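Local coordinates for thin, isoform D (Drosophila melanogaster, PDB 6XG7), which probably acts as a RING-type ubiquitin-protein ligase in muscle, its NHL-repeat beta-propeller, the part described here, being thought to serve in protein-protein interaction, at residues A109-H114 / F139-G144; L150-V155 / V165-G170; E159-Q164 / E187-I192. All coordinates share one frame; numbering follows the deposited sequence.

Contact 1 (A109-H114 / F139-G144)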
loop_
_atom_site.group_PDB
_atom_site.type_symbol
_atom_site.label_atom_id
_atom_site.label_comp_id
_atom_site.label_asym_id
_atom_site.label_seq_id
_atom_site.Cartn_x
_atom_site.Cartn_y
_atom_site.Cartn_z
ATOM N N ALA A 109 8.629 -4.667 0.463
ATOM C CA ALA A 109 8.720 -5.216 -0.887
ATOM C C ALA A 109 9.872 -4.512 -1.597
ATOM O O ALA A 109 9.779 -3.334 -1.966
ATOM C CB ALA A 109 7.403 -5.046 -1.633
ATOM N N ASP A 110 10.966 -5.243 -1.777
ATOM C CA ASP A 110 12.222 -4.689 -2.278
ATOM C C ASP A 110 12.238 -4.871 -3.791
ATOM O O ASP A 110 12.859 -5.773 -4.338
ATOM C CB ASP A 110 13.376 -5.399 -1.581
ATOM C CG ASP A 110 14.702 -4.754 -1.818
ATOM O OD1 ASP A 110 14.749 -3.681 -2.466
ATOM O OD2 ASP A 110 15.713 -5.331 -1.346
ATOM N N ARG A 111 11.542 -3.958 -4.472
ATOM C CA ARG A 111 11.111 -4.083 -5.861
ATOM C C ARG A 111 12.198 -4.616 -6.793
ATOM O O ARG A 111 12.010 -5.652 -7.442
ATOM C CB ARG A 111 10.600 -2.720 -6.339
ATOM C CG ARG A 111 10.149 -2.665 -7.778
ATOM C CD ARG A 111 9.844 -1.204 -8.163
ATOM N NE ARG A 111 9.641 -1.012 -9.599
ATOM C CZ ARG A 111 9.690 0.167 -10.208
ATOM N NH1 ARG A 111 9.946 1.268 -9.517
ATOM N NH2 ARG A 111 9.483 0.248 -11.519
ATOM N N TYR A 112 13.316 -3.888 -6.922
ATOM C CA TYR A 112 14.320 -4.234 -7.934
ATOM C C TYR A 112 15.278 -5.330 -7.477
ATOM O O TYR A 112 16.082 -5.812 -8.287
ATOM C CB TYR A 112 15.099 -3.000 -8.386
ATOM C CG TYR A 112 14.393 -2.069 -9.359
ATOM C CD1 TYR A 112 13.487 -2.523 -10.324
ATOM C CD2 TYR A 112 14.684 -0.716 -9.332
ATOM C CE1 TYR A 112 12.875 -1.626 -11.224
ATOM C CE2 TYR A 112 14.095 0.167 -10.207
ATOM C CZ TYR A 112 13.193 -0.284 -11.142
ATOM O OH TYR A 112 12.649 0.644 -11.990
ATOM N N ASN A 113 15.192 -5.764 -6.226
ATOM C CA ASN A 113 15.845 -6.988 -5.802
ATOM C C ASN A 113 14.905 -8.186 -5.812
ATOM O O ASN A 113 15.328 -9.290 -5.467
ATOM C CB ASN A 113 16.461 -6.808 -4.417
ATOM C CG ASN A 113 17.644 -5.867 -4.436
ATOM O OD1 ASN A 113 18.483 -5.906 -5.352
ATOM N ND2 ASN A 113 17.732 -5.022 -3.429
ATOM N N HIS A 114 13.642 -7.990 -6.184
ATOM C CA HIS A 114 12.691 -9.087 -6.349
ATOM C C HIS A 114 12.654 -9.978 -5.116
ATOM O O HIS A 114 12.700 -11.211 -5.193
ATOM C CB HIS A 114 12.967 -9.867 -7.627
ATOM C CG HIS A 114 12.996 -8.984 -8.827
ATOM N ND1 HIS A 114 11.861 -8.639 -9.529
ATOM C CD2 HIS A 114 14.025 -8.328 -9.416
ATOM C CE1 HIS A 114 12.195 -7.823 -10.513
ATOM N NE2 HIS A 114 13.502 -7.622 -10.466
ATOM N N PHE A 139 9.560 -13.719 -7.528
ATOM C CA PHE A 139 8.795 -12.538 -7.891
ATOM C C PHE A 139 9.306 -11.908 -9.180
ATOM O O PHE A 139 10.486 -11.996 -9.539
ATOM C CB PHE A 139 8.886 -11.449 -6.817
ATOM C CG PHE A 139 8.500 -11.901 -5.437
ATOM C CD1 PHE A 139 7.176 -12.052 -5.109
ATOM C CD2 PHE A 139 9.446 -12.156 -4.474
ATOM C CE1 PHE A 139 6.790 -12.455 -3.835
ATOM C CE2 PHE A 139 9.077 -12.556 -3.204
ATOM C CZ PHE A 139 7.730 -12.709 -2.892
ATOM N N ASN A 140 8.408 -11.188 -9.833
ATOM C CA ASN A 140 8.793 -10.214 -10.852
ATOM C C ASN A 140 8.173 -8.892 -10.426
ATOM O O ASN A 140 7.028 -8.589 -10.765
ATOM C CB ASN A 140 8.359 -10.623 -12.255
ATOM C CG ASN A 140 9.333 -11.571 -12.914
ATOM O OD1 ASN A 140 10.517 -11.277 -13.032
ATOM N ND2 ASN A 140 8.828 -12.706 -13.376
ATOM N N TYR A 141 8.953 -8.120 -9.677
ATOM C CA TYR A 141 8.623 -6.785 -9.189
ATOM C C TYR A 141 7.558 -6.864 -8.103
ATOM O O TYR A 141 6.403 -6.465 -8.311
ATOM C CB TYR A 141 8.192 -5.830 -10.309
ATOM C CG TYR A 141 9.191 -5.797 -11.429
ATOM C CD1 TYR A 141 10.367 -5.036 -11.356
ATOM C CD2 TYR A 141 8.983 -6.546 -12.570
ATOM C CE1 TYR A 141 11.294 -5.033 -12.393
ATOM C CE2 TYR A 141 9.903 -6.564 -13.597
ATOM C CZ TYR A 141 11.043 -5.809 -13.513
ATOM O OH TYR A 141 11.923 -5.853 -14.561
ATOM N N PRO A 142 7.907 -7.368 -6.924
ATOM C CA PRO A 142 6.963 -7.290 -5.807
ATOM C C PRO A 142 6.708 -5.832 -5.474
ATOM O O PRO A 142 7.628 -5.015 -5.434
ATOM C CB PRO A 142 7.697 -8.009 -4.675
ATOM C CG PRO A 142 9.142 -7.759 -4.955
ATOM C CD PRO A 142 9.258 -7.753 -6.470
ATOM N N TRP A 143 5.441 -5.508 -5.247
ATOM C CA TRP A 143 5.029 -4.121 -5.102
ATOM C C TRP A 143 4.339 -3.932 -3.752
ATOM O O TRP A 143 5.010 -3.719 -2.740
ATOM C CB TRP A 143 4.183 -3.672 -6.299
ATOM C CG TRP A 143 4.188 -2.169 -6.470
ATOM C CD1 TRP A 143 3.537 -1.249 -5.694
ATOM C CD2 TRP A 143 4.905 -1.416 -7.452
ATOM N NE1 TRP A 143 3.802 0.019 -6.132
ATOM C CE2 TRP A 143 4.635 -0.051 -7.207
ATOM C CE3 TRP A 143 5.747 -1.756 -8.509
ATOM C CZ2 TRP A 143 5.171 0.975 -7.981
ATOM C CZ3 TRP A 143 6.277 -0.726 -9.290
ATOM C CH2 TRP A 143 5.975 0.615 -9.025
ATOM N N GLY A 144 3.017 -4.036 -3.689
ATOM C CA GLY A 144 2.345 -3.927 -2.412
ATOM C C GLY A 144 2.575 -5.149 -1.539
ATOM O O GLY A 144 2.735 -6.278 -2.020
#
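With CG of His-114 anti to its own carbonyl carbon (chi1 -54°), and CG of Tyr-141 placed the same way, the two side chains lie side by side, pointing the same way. The His-114 ring turns its edge to the Tyr-141 face in a T-shaped pair, with centroids 4.6 Å apart and planes at 66°; CE1 of His-114 sits 3.4 Å from Tyr-141 CD1. The same imidazole accepts a hydrogen bond at ND1 from the backbone N of Tyr-141, at 3.0 Å and 155°, with the donor close to the ring plane. Tyr-112 meets the Tyr-141 ring at its edge, close to the plane, its CD1 3.9 Å from Tyr-141 CE1. Arg-111 runs out extended beside Trp-143, and its NE approaches CZ3 of the indole to 3.4 Å. That carbon lies over one guanidinium face, and Tyr-112 OH over the opposite one. Deeper in, Pro-142 CD packs 3.6 Å from Arg-111 O, and both Ala-109 and Pro-142 rest on Ile-116 of strand 115-119. The contact joins two successive NHL repeats, strand 106-110 and the turn after it meeting the start of strand 142-147. Because ND1 accepts a hydrogen bond from the amide, a neutral His-114 would probably carry its proton on NE2, and the bond probably disfavours protonation at ND1.

Contact 2 (L150-V155 / V165-G170)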
loop_
_atom_site.group_PDB
_atom_site.type_symbol
_atom_site.label_atom_id
_atom_site.label_comp_id
_atom_site.label_asym_id
_atom_site.label_seq_id
_atom_site.Cartn_x
_atom_site.Cartn_y
_atom_site.Cartn_z
ATOM N N LEU A 150 -2.779 -13.030 11.848
ATOM C CA LEU A 150 -1.922 -14.146 12.220
ATOM C C LEU A 150 -0.486 -13.956 11.762
ATOM O O LEU A 150 0.367 -14.792 12.072
ATOM C CB LEU A 150 -2.497 -15.446 11.653
ATOM C CG LEU A 150 -3.884 -15.776 12.212
ATOM C CD1 LEU A 150 -4.411 -17.064 11.614
ATOM C CD2 LEU A 150 -3.836 -15.861 13.726
ATOM N N GLY A 151 -0.201 -12.886 11.034
ATOM C CA GLY A 151 1.141 -12.633 10.571
ATOM C C GLY A 151 1.467 -13.157 9.190
ATOM O O GLY A 151 2.614 -13.024 8.750
ATOM N N PHE A 152 0.517 -13.751 8.484
ATOM C CA PHE A 152 0.788 -14.104 7.099
ATOM C C PHE A 152 1.066 -12.842 6.285
ATOM O O PHE A 152 0.477 -11.774 6.521
ATOM C CB PHE A 152 -0.376 -14.874 6.488
ATOM C CG PHE A 152 -0.556 -16.264 7.058
ATOM C CD1 PHE A 152 0.159 -17.350 6.567
ATOM C CD2 PHE A 152 -1.460 -16.485 8.089
ATOM C CE1 PHE A 152 -0.026 -18.634 7.103
ATOM C CE2 PHE A 152 -1.645 -17.750 8.616
ATOM C CZ PHE A 152 -0.926 -18.820 8.122
ATOM N N ILE A 153 1.947 -12.992 5.299
ATOM C CA ILE A 153 2.381 -11.920 4.410
ATOM C C ILE A 153 1.760 -12.133 3.031
ATOM O O ILE A 153 1.859 -13.221 2.451
ATOM C CB ILE A 153 3.919 -11.878 4.321
ATOM C CG1 ILE A 153 4.536 -11.596 5.682
ATOM C CG2 ILE A 153 4.370 -10.841 3.310
ATOM C CD1 ILE A 153 6.045 -11.802 5.725
ATOM N N TYR A 154 1.140 -11.088 2.496
ATOM C CA TYR A 154 0.488 -11.122 1.194
ATOM C C TYR A 154 1.184 -10.110 0.297
ATOM O O TYR A 154 1.291 -8.934 0.664
ATOM C CB TYR A 154 -1.000 -10.747 1.313
ATOM C CG TYR A 154 -1.827 -11.638 2.218
ATOM C CD1 TYR A 154 -1.683 -11.587 3.601
ATOM C CD2 TYR A 154 -2.743 -12.534 1.692
ATOM C CE1 TYR A 154 -2.415 -12.396 4.432
ATOM C CE2 TYR A 154 -3.481 -13.362 2.519
ATOM C CZ TYR A 154 -3.317 -13.278 3.888
ATOM O OH TYR A 154 -4.070 -14.109 4.698
ATOM N N VAL A 155 1.639 -10.563 -0.871
ATOM C CA VAL A 155 2.479 -9.780 -1.767
ATOM C C VAL A 155 1.813 -9.662 -3.131
ATOM O O VAL A 155 1.421 -10.669 -3.730
ATOM C CB VAL A 155 3.859 -10.438 -1.961
ATOM C CG1 VAL A 155 4.727 -9.599 -2.923
ATOM C CG2 VAL A 155 4.549 -10.634 -0.650
ATOM N N VAL A 165 1.212 -15.640 -0.996
ATOM C CA VAL A 165 0.969 -15.657 0.441
ATOM C C VAL A 165 2.060 -16.487 1.106
ATOM O O VAL A 165 2.391 -17.588 0.642
ATOM C CB VAL A 165 -0.427 -16.221 0.787
ATOM C CG1 VAL A 165 -0.701 -16.074 2.272
ATOM C CG2 VAL A 165 -1.507 -15.527 -0.047
ATOM N N PHE A 166 2.593 -15.965 2.214
ATOM C CA PHE A 166 3.718 -16.546 2.927
ATOM C C PHE A 166 3.434 -16.544 4.420
ATOM O O PHE A 166 2.708 -15.687 4.934
ATOM C CB PHE A 166 5.007 -15.725 2.694
ATOM C CG PHE A 166 5.358 -15.584 1.259
ATOM C CD1 PHE A 166 4.807 -14.574 0.488
ATOM C CD2 PHE A 166 6.199 -16.501 0.642
ATOM C CE1 PHE A 166 5.107 -14.479 -0.859
ATOM C CE2 PHE A 166 6.488 -16.387 -0.693
ATOM C CZ PHE A 166 5.937 -15.385 -1.436
ATOM N N GLN A 167 4.047 -17.488 5.121
ATOM C CA GLN A 167 4.155 -17.355 6.562
ATOM C C GLN A 167 5.070 -16.179 6.898
ATOM O O GLN A 167 5.790 -15.646 6.045
ATOM C CB GLN A 167 4.744 -18.627 7.175
ATOM C CG GLN A 167 3.889 -19.852 6.982
ATOM C CD GLN A 167 4.472 -21.058 7.668
ATOM O OE1 GLN A 167 4.932 -20.967 8.802
ATOM N NE2 GLN A 167 4.464 -22.197 6.990
ATOM N N SER A 168 5.064 -15.780 8.168
ATOM C CA SER A 168 5.855 -14.622 8.558
ATOM C C SER A 168 7.356 -14.852 8.378
ATOM O O SER A 168 8.104 -13.875 8.326
ATOM C CB SER A 168 5.537 -14.216 9.996
ATOM O OG SER A 168 6.004 -15.198 10.902
ATOM N N ASP A 169 7.803 -16.110 8.275
ATOM C CA ASP A 169 9.209 -16.445 8.032
ATOM C C ASP A 169 9.542 -16.596 6.554
ATOM O O ASP A 169 10.680 -16.943 6.219
ATOM C CB ASP A 169 9.639 -17.717 8.803
ATOM C CG ASP A 169 9.127 -19.021 8.196
ATOM O OD1 ASP A 169 8.208 -18.999 7.354
ATOM O OD2 ASP A 169 9.655 -20.089 8.604
ATOM N N GLY A 170 8.594 -16.327 5.669
ATOM C CA GLY A 170 8.818 -16.406 4.247
ATOM C C GLY A 170 8.491 -17.745 3.625
ATOM O O GLY A 170 8.666 -17.906 2.413
#
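Ile-153 N donates to Phe-166 O at 2.8 Å and 168°, the shorter of two backbone bonds that close this antiparallel hydrogen-bonded pair. The return bond, from Phe-166 N to Ile-153 O, measures 2.9 Å. Each carbonyl oxygen is also approached by a CA-H group: Phe-152 CA lies 3.3 Å from Phe-166 O, and Val-165 CA comes equally near Ile-153 O. Tyr-154 and Val-165 form the next, non-hydrogen-bonded pair, and their side chains run side by side on one face of the sheet. There CG1 of Val-165, anti to its backbone N (chi1 -174°), stands over the Tyr-154 ring in a CH-pi contact, 4.1 Å from the centroid and 20° off the normal, while CG2 meets Tyr-154 CD2 at 3.7 Å. The phenol OH is bonded to Asp-148, which fixes the far end of the ring. Ile-153 and Phe-166 occupy the other face, CB to CB, and CG2 of Val-155 crosses to CE1 of the Phe-166 ring at 3.9 Å. After strand 162-166 the chain enters a type I turn, Gln-167 to Gly-170, and CB of Ser-168 packs against Gly-151 O. Strands 153-157 and 162-166 are thus two neighbouring strands of one propeller blade, joined as a beta hairpin. The two bonds of Ile-153 and Phe-166 fix the register, while the side chains between the strands meet mainly by apolar and aromatic packing; the backbones of Tyr-154 and Val-165 bond outward to the adjoining strands.

Contact 3 (E159-Q164 / E187-I192)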
loop_
_atom_site.group_PDB
_atom_site.type_symbol
_atom_site.label_atom_id
_atom_site.label_comp_id
_atom_site.label_asym_id
_atom_site.label_seq_id
_atom_site.Cartn_x
_atom_site.Cartn_y
_atom_site.Cartn_z
ATOM N N GLU A 159 4.410 -8.167 -12.018
ATOM C CA GLU A 159 4.561 -8.653 -13.389
ATOM C C GLU A 159 4.268 -10.141 -13.525
ATOM O O GLU A 159 4.260 -10.647 -14.647
ATOM C CB GLU A 159 5.926 -8.271 -13.963
ATOM C CG GLU A 159 6.007 -6.805 -14.340
ATOM C CD GLU A 159 4.894 -6.391 -15.270
ATOM O OE1 GLU A 159 4.738 -7.037 -16.328
ATOM O OE2 GLU A 159 4.147 -5.454 -14.897
ATOM N N ASN A 160 4.005 -10.845 -12.428
ATOM C CA ASN A 160 3.458 -12.192 -12.514
ATOM C C ASN A 160 1.941 -12.211 -12.355
ATOM O O ASN A 160 1.344 -13.288 -12.318
ATOM C CB ASN A 160 4.120 -13.113 -11.487
ATOM C CG ASN A 160 5.569 -13.411 -11.815
ATOM O OD1 ASN A 160 5.984 -13.404 -12.975
ATOM N ND2 ASN A 160 6.353 -13.667 -10.782
ATOM N N HIS A 161 1.309 -11.039 -12.266
ATOM C CA HIS A 161 -0.148 -10.886 -12.241
ATOM C C HIS A 161 -0.797 -11.775 -11.179
ATOM O O HIS A 161 -1.821 -12.421 -11.388
ATOM C CB HIS A 161 -0.734 -11.084 -13.636
ATOM C CG HIS A 161 -0.052 -10.242 -14.673
ATOM N ND1 HIS A 161 -0.118 -8.864 -14.671
ATOM C CD2 HIS A 161 0.745 -10.579 -15.715
ATOM C CE1 HIS A 161 0.590 -8.391 -15.680
ATOM N NE2 HIS A 161 1.129 -9.411 -16.327
ATOM N N ARG A 162 -0.209 -11.751 -9.986
ATOM C CA ARG A 162 -0.675 -12.640 -8.937
ATOM C C ARG A 162 -0.390 -12.061 -7.562
ATOM O O ARG A 162 0.437 -11.160 -7.389
ATOM C CB ARG A 162 -0.027 -14.021 -9.059
ATOM C CG ARG A 162 1.472 -14.016 -8.774
ATOM C CD ARG A 162 2.099 -15.327 -9.165
ATOM N NE ARG A 162 3.521 -15.379 -8.869
ATOM C CZ ARG A 162 4.272 -16.437 -9.147
ATOM N NH1 ARG A 162 3.705 -17.512 -9.685
ATOM N NH2 ARG A 162 5.556 -16.460 -8.859
ATOM N N VAL A 163 -1.069 -12.634 -6.580
ATOM C CA VAL A 163 -0.786 -12.450 -5.169
ATOM C C VAL A 163 -0.152 -13.735 -4.673
ATOM O O VAL A 163 -0.643 -14.829 -4.968
ATOM C CB VAL A 163 -2.088 -12.155 -4.399
ATOM C CG1 VAL A 163 -1.837 -12.119 -2.912
ATOM C CG2 VAL A 163 -2.689 -10.854 -4.863
ATOM N N GLN A 164 0.912 -13.611 -3.896
ATOM C CA GLN A 164 1.508 -14.747 -3.215
ATOM C C GLN A 164 1.403 -14.536 -1.711
ATOM O O GLN A 164 1.487 -13.409 -1.207
ATOM C CB GLN A 164 2.966 -14.957 -3.602
ATOM C CG GLN A 164 3.201 -15.317 -5.043
ATOM C CD GLN A 164 4.607 -15.814 -5.261
ATOM O OE1 GLN A 164 4.964 -16.899 -4.806
ATOM N NE2 GLN A 164 5.429 -15.004 -5.911
ATOM N N GLU A 187 -4.220 -7.464 -13.943
ATOM C CA GLU A 187 -3.308 -6.823 -14.888
ATOM C C GLU A 187 -2.530 -5.754 -14.138
ATOM O O GLU A 187 -3.087 -4.703 -13.806
ATOM C CB GLU A 187 -4.063 -6.216 -16.071
ATOM C CG GLU A 187 -4.556 -7.225 -17.064
ATOM C CD GLU A 187 -3.428 -7.844 -17.861
ATOM O OE1 GLU A 187 -2.304 -7.285 -17.898
ATOM O OE2 GLU A 187 -3.671 -8.908 -18.454
ATOM N N HIS A 188 -1.257 -6.038 -13.867
ATOM C CA HIS A 188 -0.386 -5.082 -13.190
ATOM C C HIS A 188 -0.948 -4.687 -11.826
ATOM O O HIS A 188 -1.081 -3.486 -11.552
ATOM C CB HIS A 188 -0.213 -3.790 -14.002
ATOM C CG HIS A 188 0.521 -3.956 -15.297
ATOM N ND1 HIS A 188 1.541 -3.114 -15.684
ATOM C CD2 HIS A 188 0.365 -4.846 -16.304
ATOM C CE1 HIS A 188 1.991 -3.484 -16.869
ATOM N NE2 HIS A 188 1.294 -4.532 -17.269
ATOM N N PRO A 189 -1.282 -5.635 -10.954
ATOM C CA PRO A 189 -1.753 -5.266 -9.620
ATOM C C PRO A 189 -0.619 -4.606 -8.852
ATOM O O PRO A 189 0.538 -5.032 -8.931
ATOM C CB PRO A 189 -2.132 -6.615 -9.005
ATOM C CG PRO A 189 -1.147 -7.581 -9.660
ATOM C CD PRO A 189 -1.048 -7.089 -11.079
ATOM N N HIS A 190 -0.952 -3.551 -8.109
ATOM C CA HIS A 190 0.046 -2.787 -7.371
ATOM C C HIS A 190 -0.065 -2.935 -5.858
ATOM O O HIS A 190 0.921 -3.275 -5.218
ATOM C CB HIS A 190 0.012 -1.300 -7.751
ATOM C CG HIS A 190 0.657 -0.993 -9.065
ATOM N ND1 HIS A 190 0.054 -1.274 -10.267
ATOM C CD2 HIS A 190 1.859 -0.450 -9.369
ATOM C CE1 HIS A 190 0.844 -0.895 -11.259
ATOM N NE2 HIS A 190 1.946 -0.388 -10.739
ATOM N N TYR A 191 -1.205 -2.622 -5.257
ATOM C CA TYR A 191 -1.308 -2.576 -3.810
ATOM C C TYR A 191 -2.386 -3.520 -3.297
ATOM O O TYR A 191 -3.210 -4.050 -4.054
ATOM C CB TYR A 191 -1.529 -1.133 -3.338
ATOM C CG TYR A 191 -0.334 -0.228 -3.544
ATOM C CD1 TYR A 191 0.671 -0.148 -2.590
ATOM C CD2 TYR A 191 -0.211 0.569 -4.684
ATOM C CE1 TYR A 191 1.761 0.689 -2.763
ATOM C CE2 TYR A 191 0.887 1.411 -4.867
ATOM C CZ TYR A 191 1.866 1.468 -3.897
ATOM O OH TYR A 191 2.963 2.296 -4.037
ATOM N N ILE A 192 -2.347 -3.742 -1.982
ATOM C CA ILE A 192 -3.104 -4.820 -1.362
ATOM C C ILE A 192 -3.410 -4.484 0.089
ATOM O O ILE A 192 -2.635 -3.819 0.782
ATOM C CB ILE A 192 -2.319 -6.155 -1.511
ATOM C CG1 ILE A 192 -3.116 -7.369 -1.041
ATOM C CG2 ILE A 192 -0.960 -6.067 -0.792
ATOM C CD1 ILE A 192 -2.466 -8.662 -1.539
#
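Val-163 and Ile-192 make the buried apolar end of this contact, reaching toward each other tip to tip with CG1 of Val-163 3.8 Å from Ile-192 CD1. Between the two ends, Pro-189 places its CD 4.1 Å from CA of His-161. The other end is formed by partly exposed polar side chains. His-188 N donates to ND1 of His-161 at 3.2 Å, a long but straight bond (179°) near the imidazole plane. The imidazoles meet obliquely, planes at 40° and centroids 5.6 Å apart. In Glu-159, chi2 (-54°) bends the chain at CD; OE2 lies over one face of the His-188 ring, 3.5 Å from CE1. His-161 and His-188 were both deposited in two conformers, so the ND1 bond and the other histidine distances describe one of them and are doubtful in detail. The segments belong to successive NHL repeats. Strand 172-179 runs between strands 162-166 and 185-194 in the sheet order, and Phe-176 touches Val-163 from it. Val-202 and Val-200 of strand 199-204 complete the apolar side, and Tyr-154 and Cys-156 of strand 153-157 lie against Ile-192.

All three contacts reach one mixed sheet of the propeller, but in different ways: contact 2 is strand pairing within a blade, whereas contact 1 also reaches the neighbouring four-stranded sheet through strand 106-110. Contacts 1 and 3 have centres about 10 Å apart and are linked by two probable backbone bonds, Gly-144 N to His-190 O at 2.7 Å and Glu-159 N to Asn-140 O at 2.9 Å. Contact 2 lies farther off, about 15 Å from contact 1 and 16 Å from contact 3, centre to centre. Phe-139 CZ meets Phe-166 CZ at 3.5 Å between contacts 1 and 2. Contacts 2 and 3 share strand 162-166, where Val-155 N probably bonds to Gln-164 O.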